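Local coordinates for uncharacterized protein (Bacteroides fragilis, PDB 3NNG), which is of unknown function but carries a calcium-binding F5/8 type C (discoidin-like) domain, a fold that in many relatives binds carbohydrate or other ligands, at residues W22-S27 / L41-E46; T49-W54 / G60-N65; T75-T80 / R111-R116; F138-L143 / T149-I154. The protein carries 1 engineered substitution. One frame throughout, in Å; residues are numbered along the deposited sequence.

Contact 1: W22-S27 / L41-E46; sequences WSVSCS and LAIDGE. With CA (calcium ion), chain C.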
# COMPACT_ATOMS: atom_id res chain seq x y z
N TRP A 22 1.65 -9.87 -9.25
CA TRP A 22 0.52 -9.24 -8.58
C TRP A 22 -0.50 -8.66 -9.56
O TRP A 22 -0.17 -8.23 -10.67
CB TRP A 22 1.01 -8.13 -7.66
CG TRP A 22 1.66 -8.65 -6.43
CD1 TRP A 22 1.99 -9.96 -6.14
CD2 TRP A 22 2.08 -7.87 -5.31
NE1 TRP A 22 2.59 -10.03 -4.90
CE2 TRP A 22 2.66 -8.77 -4.37
CE3 TRP A 22 2.03 -6.51 -5.00
CZ2 TRP A 22 3.16 -8.34 -3.15
CZ3 TRP A 22 2.53 -6.08 -3.80
CH2 TRP A 22 3.09 -6.99 -2.88
N SER A 23 -1.76 -8.65 -9.13
CA SER A 23 -2.84 -8.04 -9.90
C SER A 23 -3.41 -6.92 -9.03
O SER A 23 -4.04 -7.17 -8.01
CB SER A 23 -3.90 -9.10 -10.24
OG SER A 23 -4.96 -8.56 -11.00
N VAL A 24 -3.17 -5.67 -9.43
CA VAL A 24 -3.44 -4.54 -8.55
C VAL A 24 -4.58 -3.67 -9.05
O VAL A 24 -4.83 -3.59 -10.26
CB VAL A 24 -2.17 -3.66 -8.36
CG1 VAL A 24 -0.98 -4.52 -7.94
CG2 VAL A 24 -1.85 -2.91 -9.64
N SER A 25 -5.27 -3.01 -8.13
CA SER A 25 -6.34 -2.07 -8.49
C SER A 25 -6.46 -1.01 -7.40
O SER A 25 -5.83 -1.13 -6.36
CB SER A 25 -7.68 -2.81 -8.62
OG SER A 25 -7.98 -3.51 -7.43
N CYS A 26 -7.26 0.03 -7.66
CA CYS A 26 -7.45 1.11 -6.70
C CYS A 26 -8.83 1.72 -6.84
O CYS A 26 -9.56 1.43 -7.78
CB CYS A 26 -6.44 2.22 -6.93
SG CYS A 26 -6.58 2.96 -8.58
N SER A 27 -9.16 2.60 -5.91
CA SER A 27 -10.46 3.24 -5.87
C SER A 27 -10.70 4.12 -7.09
O SER A 27 -11.75 4.06 -7.72
CB SER A 27 -10.55 4.08 -4.61
OG SER A 27 -9.43 4.95 -4.54
N LEU A 41 1.67 1.58 -10.95
CA LEU A 41 2.85 2.42 -10.74
C LEU A 41 3.34 2.38 -9.30
O LEU A 41 4.47 2.73 -9.04
CB LEU A 41 2.59 3.87 -11.17
CG LEU A 41 2.25 4.06 -12.66
CD1 LEU A 41 1.93 5.52 -12.96
CD2 LEU A 41 3.38 3.59 -13.56
N ALA A 42 2.51 1.94 -8.36
CA ALA A 42 2.98 1.78 -6.98
C ALA A 42 3.89 0.55 -6.76
O ALA A 42 4.51 0.42 -5.70
CB ALA A 42 1.80 1.73 -6.02
N ILE A 43 3.94 -0.36 -7.74
CA ILE A 43 4.73 -1.58 -7.56
C ILE A 43 5.74 -1.83 -8.69
O ILE A 43 6.07 -2.97 -8.99
CB ILE A 43 3.83 -2.83 -7.41
CG1 ILE A 43 2.92 -3.00 -8.64
CG2 ILE A 43 2.97 -2.74 -6.12
CD1 ILE A 43 2.47 -4.43 -8.87
N ASP A 44 6.23 -0.76 -9.32
CA ASP A 44 7.13 -0.93 -10.47
C ASP A 44 8.61 -0.73 -10.14
O ASP A 44 9.46 -0.82 -11.02
CB ASP A 44 6.70 -0.04 -11.65
CG ASP A 44 6.82 1.44 -11.34
OD1 ASP A 44 7.38 1.78 -10.28
OD2 ASP A 44 6.36 2.26 -12.17
N GLY A 45 8.91 -0.46 -8.88
CA GLY A 45 10.28 -0.31 -8.42
C GLY A 45 10.87 1.08 -8.57
O GLY A 45 12.04 1.28 -8.25
N GLU A 46 10.07 2.03 -9.04
CA GLU A 46 10.57 3.36 -9.38
C GLU A 46 9.98 4.46 -8.48
O GLU A 46 8.77 4.61 -8.38
CB GLU A 46 10.26 3.67 -10.84
CG GLU A 46 10.51 5.12 -11.25
CD GLU A 46 11.97 5.51 -11.09
OE1 GLU A 46 12.25 6.54 -10.43
OE2 GLU A 46 12.83 4.78 -11.60
CA CA C . 6.63 3.63 -8.58
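Ile-43 meets the segment 22-27 with two separate methyls: CD1 on Val-24 of strand 23-26, CG2 on Trp-22 just before it. Its CD1 and the CG1 branch of Val-24 reach toward each other tip to tip, 3.6 Å apart, while its CG2 lies 4.0 Å from CE3 of Trp-22, approaching the indole at a slant that is neither face-on nor edge-on. The isoleucine owes this two-pronged reach to its first torsion: CG1 sits between the backbone N and the carbonyl carbon (chi1 59°), which sends the CG1-CD1 arm to Val-24 and leaves CG2 against the indole of Trp-22. The backbones stay well apart, with CA of Val-24 and CA of Ile-43 separated by 8.7 Å, and the contact is purely apolar. Trp-64 of the neighbouring strand touches both Val-24 and Ile-43. Directly beyond Ile-43 the loop turns polar. Asp-44 OD1 accepts the backbone N-H of Glu-46 at 3.0 Å, from above the carboxylate plane, and also binds calcium at 2.6 Å. Leu-41 O and Glu-46 O, each 2.4 Å from the calcium, complete this loop's share; Thr-49, Ala-152 and Glu-153 supply the rest. Ile-43 thus plugs into the beta-sandwich beside an Asx turn that contributes to the calcium site of this F5/8 type C domain.

Contact 2: T49-W54 / G60-N65; sequences TTWFTW and GECWWN. With CA (calcium ion), chain C.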
# COMPACT_ATOMS: atom_id res chain seq x y z
N THR A 49 7.58 7.27 -10.27
CA THR A 49 6.24 6.99 -10.78
C THR A 49 5.37 6.67 -9.58
O THR A 49 5.82 6.03 -8.63
CB THR A 49 6.24 5.82 -11.76
OG1 THR A 49 6.71 4.65 -11.09
CG2 THR A 49 7.16 6.12 -12.97
N THR A 50 4.13 7.13 -9.58
CA THR A 50 3.35 6.96 -8.37
C THR A 50 1.89 6.70 -8.67
O THR A 50 1.35 7.15 -9.69
CB THR A 50 3.47 8.23 -7.49
OG1 THR A 50 2.76 8.04 -6.27
CG2 THR A 50 2.89 9.41 -8.24
N TRP A 51 1.26 5.95 -7.77
CA TRP A 51 -0.19 5.90 -7.69
C TRP A 51 -0.64 7.19 -7.01
O TRP A 51 -0.04 7.63 -6.03
CB TRP A 51 -0.66 4.68 -6.89
CG TRP A 51 -2.13 4.71 -6.62
CD1 TRP A 51 -3.12 4.70 -7.55
CD2 TRP A 51 -2.78 4.75 -5.33
NE1 TRP A 51 -4.35 4.72 -6.93
CE2 TRP A 51 -4.17 4.76 -5.58
CE3 TRP A 51 -2.32 4.77 -4.01
CZ2 TRP A 51 -5.11 4.81 -4.54
CZ3 TRP A 51 -3.26 4.82 -2.99
CH2 TRP A 51 -4.64 4.83 -3.26
N PHE A 52 -1.69 7.81 -7.52
CA PHE A 52 -2.18 9.04 -6.93
C PHE A 52 -3.67 9.11 -7.17
O PHE A 52 -4.14 8.70 -8.22
CB PHE A 52 -1.47 10.27 -7.51
CG PHE A 52 -1.68 11.53 -6.71
CD1 PHE A 52 -1.00 11.73 -5.51
CD2 PHE A 52 -2.56 12.52 -7.15
CE1 PHE A 52 -1.19 12.91 -4.76
CE2 PHE A 52 -2.76 13.70 -6.41
CZ PHE A 52 -2.08 13.89 -5.21
N THR A 53 -4.41 9.61 -6.19
CA THR A 53 -5.86 9.57 -6.30
C THR A 53 -6.54 10.63 -5.44
O THR A 53 -5.88 11.39 -4.72
CB THR A 53 -6.36 8.19 -5.86
OG1 THR A 53 -7.77 8.08 -6.07
CG2 THR A 53 -6.05 7.99 -4.39
N TRP A 54 -7.86 10.68 -5.53
CA TRP A 54 -8.69 11.47 -4.63
C TRP A 54 -8.72 10.82 -3.26
O TRP A 54 -8.79 9.58 -3.16
CB TRP A 54 -10.12 11.54 -5.17
CG TRP A 54 -10.28 12.48 -6.31
CD1 TRP A 54 -10.55 13.81 -6.24
CD2 TRP A 54 -10.20 12.16 -7.71
NE1 TRP A 54 -10.63 14.35 -7.49
CE2 TRP A 54 -10.43 13.36 -8.42
CE3 TRP A 54 -9.96 10.99 -8.43
CZ2 TRP A 54 -10.42 13.43 -9.81
CZ3 TRP A 54 -9.95 11.05 -9.81
CH2 TRP A 54 -10.17 12.26 -10.49
N GLY A 60 -15.21 9.93 -1.60
CA GLY A 60 -15.94 9.03 -0.72
C GLY A 60 -15.14 7.82 -0.28
O GLY A 60 -15.39 7.27 0.79
N GLU A 61 -14.19 7.39 -1.10
CA GLU A 61 -13.32 6.29 -0.69
C GLU A 61 -11.94 6.47 -1.29
O GLU A 61 -11.77 7.22 -2.25
CB GLU A 61 -13.92 4.95 -1.11
CG GLU A 61 -14.04 4.80 -2.62
CD GLU A 61 -14.81 3.56 -3.00
OE1 GLU A 61 -15.97 3.41 -2.54
OE2 GLU A 61 -14.27 2.73 -3.77
N CYS A 62 -10.97 5.77 -0.72
CA CYS A 62 -9.58 5.92 -1.15
C CYS A 62 -8.79 4.69 -0.76
O CYS A 62 -8.51 4.47 0.42
CB CYS A 62 -8.96 7.16 -0.49
SG CYS A 62 -7.26 7.52 -1.05
N TRP A 63 -8.42 3.88 -1.75
CA TRP A 63 -7.77 2.60 -1.43
C TRP A 63 -6.95 2.02 -2.58
O TRP A 63 -7.14 2.37 -3.75
CB TRP A 63 -8.81 1.59 -0.92
CG TRP A 63 -9.96 1.36 -1.88
CD1 TRP A 63 -11.18 1.98 -1.86
CD2 TRP A 63 -9.98 0.46 -3.00
NE1 TRP A 63 -11.96 1.52 -2.91
CE2 TRP A 63 -11.24 0.59 -3.61
CE3 TRP A 63 -9.04 -0.43 -3.55
CZ2 TRP A 63 -11.60 -0.15 -4.75
CZ3 TRP A 63 -9.40 -1.16 -4.67
CH2 TRP A 63 -10.67 -1.02 -5.26
N TRP A 64 -6.02 1.14 -2.22
CA TRP A 64 -5.18 0.44 -3.19
C TRP A 64 -5.18 -1.04 -2.79
O TRP A 64 -5.15 -1.38 -1.61
CB TRP A 64 -3.76 1.05 -3.20
CG TRP A 64 -2.79 0.42 -4.19
CD1 TRP A 64 -2.40 0.92 -5.42
CD2 TRP A 64 -2.04 -0.79 -3.99
NE1 TRP A 64 -1.47 0.08 -6.00
CE2 TRP A 64 -1.25 -0.98 -5.15
CE3 TRP A 64 -1.97 -1.73 -2.95
CZ2 TRP A 64 -0.40 -2.08 -5.30
CZ3 TRP A 64 -1.13 -2.83 -3.10
CH2 TRP A 64 -0.35 -2.99 -4.26
N ASN A 65 -5.23 -1.92 -3.78
CA ASN A 65 -5.49 -3.33 -3.53
C ASN A 65 -4.59 -4.18 -4.40
O ASN A 65 -4.31 -3.81 -5.54
CB ASN A 65 -6.96 -3.65 -3.86
CG ASN A 65 -7.35 -5.07 -3.48
OD1 ASN A 65 -7.15 -6.02 -4.25
ND2 ASN A 65 -7.92 -5.22 -2.30
CA CA C . 6.63 3.63 -8.58
O HOH W 1 -10.19 7.54 -4.52
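Two strands of the F5/8 type C beta-sandwich, 51-54 and 63-68, face each other here through the indole of Trp-51, their touching parts running antiparallel (176°). CB of Trp-64 stands over one face of the Trp-51 six-membered ring, 3.9 Å from its centroid and 15° off the normal, which is a CH-pi contact. The two five-membered rings meet obliquely, with planes at 59°, and CD1 of Trp-64 lies 3.8 Å from CD2 of Trp-51. With CG anti to the backbone N, Trp-51 extends across the gap until its CZ2 comes 3.3 Å from the carbonyl O of Trp-63. No direct backbone ladder joins the strands: 63-68 pairs with 23-26 and 124-144, whereas 51-54 pairs with 148-159, so the Trp-51 indole, not backbone bonding, makes most of the contact between them. NE1 of Trp-64 donates to Ala-39 O. Nearer the strand end, CG2 of Thr-53 rests 3.6 Å from SG of Cys-62. A water bridges the two segments there, lying 2.8 Å from both Trp-54 O and Glu-61 O and also bonded to OG1 of Thr-53. At the other end of 49-54, Thr-49 grips the calcium ion with both its carbonyl O, at 2.5 Å, and its OG1.

Contact 3: T75-T80 / R111-R116; sequences TGFSVT and RVLTFR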
# COMPACT_ATOMS: atom_id res chain seq x y z
N THR A 75 4.24 -10.11 7.25
CA THR A 75 4.87 -9.57 8.45
C THR A 75 4.77 -8.04 8.55
O THR A 75 4.97 -7.46 9.61
CB THR A 75 6.35 -10.02 8.61
OG1 THR A 75 6.83 -9.63 9.90
CG2 THR A 75 7.24 -9.40 7.53
N GLY A 76 4.46 -7.39 7.44
CA GLY A 76 4.29 -5.95 7.46
C GLY A 76 4.27 -5.42 6.05
O GLY A 76 4.30 -6.19 5.10
N PHE A 77 4.22 -4.09 5.91
CA PHE A 77 4.32 -3.49 4.60
C PHE A 77 5.07 -2.17 4.72
O PHE A 77 5.37 -1.70 5.82
CB PHE A 77 2.93 -3.29 3.99
CG PHE A 77 2.13 -2.23 4.68
CD1 PHE A 77 1.46 -2.50 5.86
CD2 PHE A 77 2.07 -0.95 4.15
CE1 PHE A 77 0.72 -1.51 6.50
CE2 PHE A 77 1.36 0.04 4.79
CZ PHE A 77 0.67 -0.24 5.96
N SER A 78 5.36 -1.56 3.58
CA SER A 78 6.04 -0.28 3.56
C SER A 78 5.54 0.56 2.41
O SER A 78 5.19 0.03 1.35
CB SER A 78 7.54 -0.47 3.43
OG SER A 78 7.87 -0.84 2.10
N VAL A 79 5.52 1.87 2.64
CA VAL A 79 5.12 2.83 1.62
C VAL A 79 6.14 3.96 1.58
O VAL A 79 6.87 4.19 2.55
CB VAL A 79 3.68 3.37 1.90
CG1 VAL A 79 2.66 2.23 1.82
CG2 VAL A 79 3.59 4.04 3.27
N THR A 80 6.23 4.64 0.44
CA THR A 80 7.09 5.81 0.27
C THR A 80 6.23 7.07 0.12
O THR A 80 5.00 6.99 0.16
CB THR A 80 7.97 5.69 -0.99
OG1 THR A 80 7.13 5.59 -2.15
CG2 THR A 80 8.86 4.42 -0.91
N ARG A 111 -5.63 -1.93 13.90
CA ARG A 111 -4.86 -0.74 14.29
C ARG A 111 -4.73 0.23 13.12
O ARG A 111 -4.34 -0.17 12.02
CB ARG A 111 -3.44 -1.14 14.73
CG ARG A 111 -3.34 -2.11 15.91
CD ARG A 111 -4.06 -1.56 17.12
NE ARG A 111 -3.33 -1.79 18.37
CZ ARG A 111 -2.50 -0.91 18.93
NH1 ARG A 111 -2.29 0.26 18.34
NH2 ARG A 111 -1.89 -1.19 20.07
N VAL A 112 -5.03 1.50 13.35
CA VAL A 112 -4.69 2.53 12.37
C VAL A 112 -3.16 2.64 12.26
O VAL A 112 -2.48 2.77 13.26
CB VAL A 112 -5.26 3.90 12.77
CG1 VAL A 112 -4.69 5.00 11.87
CG2 VAL A 112 -6.79 3.90 12.72
N LEU A 113 -2.62 2.56 11.05
CA LEU A 113 -1.19 2.80 10.85
C LEU A 113 -0.99 4.29 10.55
O LEU A 113 -1.72 4.86 9.72
CB LEU A 113 -0.62 1.94 9.72
CG LEU A 113 -0.65 0.41 9.85
CD1 LEU A 113 -0.19 -0.04 11.23
CD2 LEU A 113 -2.01 -0.12 9.57
N THR A 114 -0.01 4.90 11.22
CA THR A 114 0.31 6.31 11.07
C THR A 114 1.75 6.47 10.57
O THR A 114 2.63 5.74 11.00
CB THR A 114 0.19 7.05 12.41
OG1 THR A 114 -1.19 7.08 12.81
CG2 THR A 114 0.70 8.47 12.29
N PHE A 115 1.97 7.42 9.68
CA PHE A 115 3.29 7.64 9.10
C PHE A 115 3.78 9.04 9.42
O PHE A 115 2.98 9.96 9.52
CB PHE A 115 3.24 7.43 7.59
CG PHE A 115 2.78 6.05 7.20
CD1 PHE A 115 3.65 4.97 7.25
CD2 PHE A 115 1.46 5.83 6.85
CE1 PHE A 115 3.22 3.71 6.93
CE2 PHE A 115 1.02 4.55 6.54
CZ PHE A 115 1.90 3.50 6.57
N ARG A 116 5.09 9.20 9.58
CA ARG A 116 5.68 10.52 9.77
C ARG A 116 6.04 11.12 8.41
O ARG A 116 5.84 10.49 7.37
CB ARG A 116 6.95 10.44 10.61
CG ARG A 116 6.97 9.34 11.67
CD ARG A 116 7.97 9.67 12.77
NE ARG A 116 8.51 8.49 13.44
CZ ARG A 116 7.78 7.56 14.06
NH1 ARG A 116 6.46 7.65 14.09
NH2 ARG A 116 8.38 6.53 14.64
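The ring of Phe-115 carries Val-79 on one face and Phe-77 at its edge. CG2 of Val-79 stands 3.9 Å from the ring centroid and 21° off the normal, a CH-pi contact displaced toward the rim, so that this methyl lies closest to CE1 and CZ, at 3.7 Å from each. CE2 of Phe-77 sits at the edge of the Phe-115 ring, near its plane, 3.9 Å from CZ. From the side of the Phe-77 ring the approach is oblique. The Phe-77 ring has edge neighbours of its own: CG of Leu-113 sits near its plane, 4.1 Å from CE1, and CG1 of Val-79 lies in its plane from within the same strand. Phe-77 places CG between its backbone N and carbonyl carbon (chi1 70°), which carries the ring over toward 111-116 although its CB does not point there. From the opposite segment, Phe-115 and Leu-113 both direct their CB atoms at strand 71-79.

The backbones are far apart, 10.4 Å between CA of Phe-77 and CA of Leu-113, as expected for segments on opposing layers of a beta-sandwich. Strand 71-79 is hydrogen-bonded to 124-144 and 148-159, while 107-114 pairs with 93-100, whose Ile-96 touches both Phe-77 and Leu-113. Phe-115 is tied down by its main chain, its O accepting from Arg-92 NE. Since only carbon atoms meet between the segments, cohesion between them probably comes from dispersion and burial of apolar surface, and the ring orientations are consistent with shape fitting.

Contact 4: F138-L143 / T149-I154; sequences FRINCL and TGFAEI. With CA (calcium ion), chain C.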
# COMPACT_ATOMS: atom_id res chain seq x y z
N PHE A 138 -4.65 -8.09 -0.40
CA PHE A 138 -4.28 -7.04 0.56
C PHE A 138 -4.88 -5.73 0.09
O PHE A 138 -4.73 -5.37 -1.08
CB PHE A 138 -2.75 -6.93 0.63
CG PHE A 138 -2.23 -5.73 1.40
CD1 PHE A 138 -2.15 -4.49 0.80
CD2 PHE A 138 -1.72 -5.88 2.68
CE1 PHE A 138 -1.63 -3.39 1.48
CE2 PHE A 138 -1.20 -4.80 3.38
CZ PHE A 138 -1.15 -3.54 2.78
N ARG A 139 -5.57 -5.03 0.98
CA ARG A 139 -6.08 -3.69 0.68
C ARG A 139 -5.62 -2.67 1.71
O ARG A 139 -5.66 -2.94 2.91
CB ARG A 139 -7.61 -3.66 0.59
CG ARG A 139 -8.17 -2.30 0.10
CD ARG A 139 -9.64 -2.39 -0.37
NE ARG A 139 -9.82 -3.39 -1.43
CZ ARG A 139 -10.88 -3.45 -2.23
NH1 ARG A 139 -11.87 -2.56 -2.12
NH2 ARG A 139 -10.97 -4.39 -3.16
N ILE A 140 -5.20 -1.50 1.24
CA ILE A 140 -4.94 -0.40 2.14
C ILE A 140 -5.93 0.75 1.93
O ILE A 140 -5.94 1.39 0.88
CB ILE A 140 -3.46 0.07 2.06
CG1 ILE A 140 -3.19 1.24 3.02
CG2 ILE A 140 -3.06 0.43 0.63
CD1 ILE A 140 -1.70 1.55 3.20
N ASN A 141 -6.77 0.99 2.93
CA ASN A 141 -7.71 2.11 2.91
C ASN A 141 -7.04 3.35 3.51
O ASN A 141 -6.77 3.38 4.72
CB ASN A 141 -8.98 1.77 3.70
CG ASN A 141 -9.80 0.69 3.02
OD1 ASN A 141 -10.13 0.81 1.83
ND2 ASN A 141 -10.14 -0.38 3.75
N CYS A 142 -6.77 4.34 2.66
CA CYS A 142 -6.04 5.54 3.05
C CYS A 142 -7.00 6.51 3.71
O CYS A 142 -7.98 6.92 3.10
CB CYS A 142 -5.35 6.17 1.84
SG CYS A 142 -4.19 4.98 1.07
N LEU A 143 -6.71 6.84 4.96
CA LEU A 143 -7.58 7.71 5.76
C LEU A 143 -7.22 9.19 5.63
O LEU A 143 -8.09 10.01 5.33
CB LEU A 143 -7.57 7.27 7.23
CG LEU A 143 -8.04 5.83 7.45
CD1 LEU A 143 -7.88 5.41 8.91
CD2 LEU A 143 -9.49 5.64 6.96
N THR A 149 -4.13 11.82 -2.09
CA THR A 149 -2.95 11.12 -1.60
C THR A 149 -2.55 9.99 -2.56
O THR A 149 -3.16 9.81 -3.62
CB THR A 149 -3.16 10.60 -0.12
OG1 THR A 149 -1.91 10.18 0.45
CG2 THR A 149 -4.16 9.44 -0.07
N GLY A 150 -1.53 9.24 -2.18
CA GLY A 150 -1.06 8.12 -2.98
C GLY A 150 0.29 7.67 -2.46
O GLY A 150 0.68 8.04 -1.36
N PHE A 151 1.01 6.88 -3.25
CA PHE A 151 2.37 6.50 -2.89
C PHE A 151 3.11 5.92 -4.09
O PHE A 151 2.49 5.37 -4.99
CB PHE A 151 2.41 5.54 -1.69
CG PHE A 151 1.37 4.44 -1.73
CD1 PHE A 151 0.34 4.41 -0.80
CD2 PHE A 151 1.44 3.43 -2.68
CE1 PHE A 151 -0.62 3.39 -0.83
CE2 PHE A 151 0.51 2.41 -2.72
CZ PHE A 151 -0.54 2.39 -1.80
N ALA A 152 4.43 6.09 -4.10
CA ALA A 152 5.20 5.77 -5.29
C ALA A 152 5.60 4.32 -5.28
O ALA A 152 5.71 3.70 -6.32
CB ALA A 152 6.42 6.66 -5.39
N GLU A 153 5.80 3.78 -4.09
CA GLU A 153 6.22 2.40 -3.95
C GLU A 153 5.62 1.81 -2.69
O GLU A 153 5.80 2.35 -1.61
CB GLU A 153 7.74 2.32 -3.87
CG GLU A 153 8.39 2.44 -5.24
CD GLU A 153 7.99 1.27 -6.13
OE1 GLU A 153 8.20 0.12 -5.72
OE2 GLU A 153 7.48 1.51 -7.24
N ILE A 154 4.90 0.70 -2.85
CA ILE A 154 4.47 -0.10 -1.72
C ILE A 154 5.05 -1.51 -1.84
O ILE A 154 5.18 -2.05 -2.93
CB ILE A 154 2.95 -0.21 -1.64
CG1 ILE A 154 2.56 -0.91 -0.34
CG2 ILE A 154 2.39 -0.95 -2.89
CD1 ILE A 154 1.08 -0.77 -0.00
CA CA C . 6.63 3.63 -8.58
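With CG1 of Ile-140 anti to the backbone N (chi1 -180°), its CG2 is left between N and the carbonyl carbon, where it meets Phe-151; the likewise anti CG1 of Ile-154 (chi1 -173°) carries CD1 to Phe-138. Phe-151 differs: its CG lies between the backbone N and the carbonyl carbon, and the ring is thereby raised from strand 149-151 toward Ile-140. CG2 of Ile-140 meets this ring at its edge, near the plane, 4.0 Å from CZ, as the two side chains slide past each other in opposite directions. CD1 of Ile-154 touches CE1 of Phe-138 at 4.0 Å, slanting across the ring, and lies 4.4 Å from CG2 of Ile-140, which therefore has a partner in both Phe-151 and Ile-154.

The axes of 138-143 and 149-151 come within 8.8 Å, their N-to-C directions 137° apart, too distant for backbone pairing, which fits two layers of the F5/8 type C beta-sandwich facing each other across the hydrophobic interior. Strand 124-144 is hydrogen-bonded to 63-68 and 93-100 at this level, and Val-79 of strand 71-79 touches both Phe-151 and Ile-154.

Toward the strand end the fit continues with smaller groups: CB of Cys-142 is 4.0 Å from CG2 of Thr-149, whose OG1 bonds instead to Tyr-89 O, and SG of Cys-142 lies 4.3 Å from CE1 of Phe-151. Between Phe-151 and Ile-154 the chain turns to the calcium ion, which takes Ala-152 O at 2.5 Å and Glu-153 OE2 at 2.6 Å. The second carboxylate oxygen of Glu-153, OE1, forms a salt bridge with Arg-19.

In the fold
Contacts 3 and 4 are buried and wholly apolar between their segments; contact 4 lies nearest the chain centre, about 4 Å from it. Contacts 1 and 2 are only partly buried, and contact 2 adds a bridging water near its exposed end. One calcium ion ties contacts 1, 2 and 4 together, each supplying ligands from a loop beside its hydrophobic part, whereas contact 3 donates none. Contacts 2 and 4 have centres about 6 Å apart and share neighbouring strands, joined by backbone bonds of Cys-62 with Cys-142 and Trp-64 with Ile-140. Contacts 1 and 3, with centres about 17 Å apart, lie on opposite sides of the chain's centre.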